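Local coordinates for Cow rumen GH26 endo-mannanase (Metagenome, PDB 6UEH), which probably hydrolyses internal beta-1,4-mannosidic linkages of mannans such as galactomannan, as a GH26-family endo-mannanase carrying an accessory domain, at residues D273-G278 with V338-Y343. Numbering follows the deposited sequence.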
# COMPACT_ATOMS: atom_id res chain seq x y z
N ASP A 273 -9.85 -25.41 3.01
CA ASP A 273 -10.79 -26.32 2.36
C ASP A 273 -11.79 -25.61 1.45
O ASP A 273 -12.51 -26.26 0.69
CB ASP A 273 -11.55 -27.14 3.40
CG ASP A 273 -10.71 -28.27 3.96
OD1 ASP A 273 -9.68 -28.60 3.35
OD2 ASP A 273 -11.09 -28.84 5.01
N CYS A 274 -11.85 -24.28 1.51
CA CYS A 274 -12.83 -23.55 0.72
C CYS A 274 -12.56 -23.69 -0.78
O CYS A 274 -13.44 -23.44 -1.60
CB CYS A 274 -12.86 -22.07 1.11
SG CYS A 274 -11.50 -21.07 0.49
N ILE A 275 -11.35 -24.11 -1.13
CA ILE A 275 -11.00 -24.34 -2.53
C ILE A 275 -10.81 -25.83 -2.82
O ILE A 275 -10.23 -26.20 -3.83
CB ILE A 275 -9.73 -23.58 -2.93
CG1 ILE A 275 -8.56 -23.98 -2.03
CG2 ILE A 275 -9.97 -22.08 -2.86
CD1 ILE A 275 -7.25 -23.32 -2.39
N LYS A 276 -11.31 -26.67 -1.92
CA LYS A 276 -11.21 -28.11 -2.10
C LYS A 276 -12.57 -28.74 -2.40
O LYS A 276 -13.49 -28.67 -1.59
CB LYS A 276 -10.59 -28.76 -0.86
CG LYS A 276 -9.10 -28.48 -0.71
CD LYS A 276 -8.49 -29.27 0.43
CE LYS A 276 -7.00 -29.02 0.54
NZ LYS A 276 -6.27 -29.47 -0.68
N LYS A 277 -12.66 -29.34 -3.58
CA LYS A 277 -13.87 -30.02 -4.05
C LYS A 277 -14.42 -31.03 -3.05
O LYS A 277 -13.67 -31.85 -2.51
CB LYS A 277 -13.58 -30.74 -5.37
CG LYS A 277 -14.80 -31.39 -5.99
CD LYS A 277 -15.83 -30.34 -6.35
CE LYS A 277 -17.01 -30.96 -7.09
NZ LYS A 277 -18.05 -29.94 -7.33
N GLY A 278 -15.72 -30.98 -2.81
CA GLY A 278 -16.38 -31.99 -1.99
C GLY A 278 -16.51 -31.64 -0.53
O GLY A 278 -17.00 -32.44 0.27
N VAL A 338 -3.04 -17.18 -1.68
CA VAL A 338 -2.83 -16.91 -3.10
C VAL A 338 -3.66 -17.88 -3.95
O VAL A 338 -4.25 -17.48 -4.96
CB VAL A 338 -1.34 -17.02 -3.49
CG1 VAL A 338 -1.16 -16.98 -5.00
CG2 VAL A 338 -0.54 -15.90 -2.83
N GLU A 339 -3.74 -19.13 -3.52
CA GLU A 339 -4.55 -20.13 -4.21
C GLU A 339 -6.03 -19.76 -4.17
O GLU A 339 -6.75 -19.95 -5.14
CB GLU A 339 -4.32 -21.52 -3.61
CG GLU A 339 -2.90 -22.05 -3.79
CD GLU A 339 -2.68 -23.41 -3.15
OE1 GLU A 339 -1.51 -23.79 -2.94
OE2 GLU A 339 -3.68 -24.10 -2.87
N ILE A 340 -6.47 -19.20 -3.04
CA ILE A 340 -7.85 -18.75 -2.90
C ILE A 340 -8.14 -17.58 -3.84
O ILE A 340 -9.19 -17.53 -4.48
CB ILE A 340 -8.18 -18.35 -1.45
CG1 ILE A 340 -8.06 -19.57 -0.53
CG2 ILE A 340 -9.57 -17.74 -1.36
CD1 ILE A 340 -8.33 -19.27 0.93
N TRP A 341 -7.20 -16.63 -3.91
CA TRP A 341 -7.33 -15.50 -4.83
C TRP A 341 -7.45 -15.97 -6.28
O TRP A 341 -8.32 -15.50 -7.02
CB TRP A 341 -6.13 -14.56 -4.70
CG TRP A 341 -6.15 -13.40 -5.67
CD1 TRP A 341 -5.75 -13.41 -6.97
CD2 TRP A 341 -6.61 -12.07 -5.40
NE1 TRP A 341 -5.92 -12.17 -7.54
CE2 TRP A 341 -6.45 -11.33 -6.60
CE3 TRP A 341 -7.14 -11.43 -4.28
CZ2 TRP A 341 -6.80 -9.98 -6.69
CZ3 TRP A 341 -7.48 -10.09 -4.37
CH2 TRP A 341 -7.31 -9.38 -5.57
N LYS A 342 -6.58 -16.89 -6.67
CA LYS A 342 -6.61 -17.43 -8.02
C LYS A 342 -7.92 -18.16 -8.29
O LYS A 342 -8.47 -18.09 -9.39
CB LYS A 342 -5.42 -18.37 -8.25
CG LYS A 342 -4.07 -17.66 -8.26
CD LYS A 342 -2.94 -18.63 -8.56
CE LYS A 342 -1.60 -17.91 -8.60
NZ LYS A 342 -0.47 -18.85 -8.87
N TYR A 343 -8.43 -18.85 -7.27
CA TYR A 343 -9.71 -19.55 -7.36
C TYR A 343 -10.83 -18.57 -7.70
O TYR A 343 -11.60 -18.79 -8.63
CB TYR A 343 -10.02 -20.28 -6.05
CG TYR A 343 -11.28 -21.12 -6.07
CD1 TYR A 343 -12.52 -20.56 -5.79
CD2 TYR A 343 -11.23 -22.48 -6.35
CE1 TYR A 343 -13.67 -21.32 -5.80
CE2 TYR A 343 -12.37 -23.25 -6.36
CZ TYR A 343 -13.60 -22.67 -6.08
OH TYR A 343 -14.74 -23.44 -6.10
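Ile275 reaches across to Glu339, Ile340 and Tyr343 of helix 334-351, packing a loop against an outer helix of the TIM barrel of this GH26 enzyme. No hydrogen bond links 273-278 to 338-343; the contact is van der Waals packing, mostly apolar. The two branches of Ile275 divide the work. Ile275 CG2 sits 3.6 Å from Tyr343 CG and 3.9 Å from Ile340 CG1. With Ile275 CG1 in the crowded position between the backbone N and the carbonyl carbon (chi1 57°), Ile275 CD1 lies 3.6 Å from Glu339 CB, and the two side chains cross at about a right angle. Ile275 CA lies over one face of the Tyr343 ring, and the side chains of Ile275 and Tyr343 slide past each other in opposite directions. Trimming Ile275 to an alanine would probably open a gap between loop and helix, leaving Tyr343 CG and Glu339 CB without their methyl partners.

Tyr343 and Glu339 are held by polar bonds at their far ends. Tyr343 OH hydrogen-bonds to Asn286 and Asn282 of helix 280-301, which fixes the ring's outer end, while Glu339 OE1 forms a salt bridge with Lys335. Asn282 ND2 also donates to Cys274 O, so one amide group ties both the loop and the tyrosine to helix 280-301. Within the loop, Lys276 N bonds to Asp273 O at 2.9 Å, closing a tight turn around Cys274 and Ile275. From within that turn the buried Cys274 SG rests 3.7 Å from Ile340 CD1.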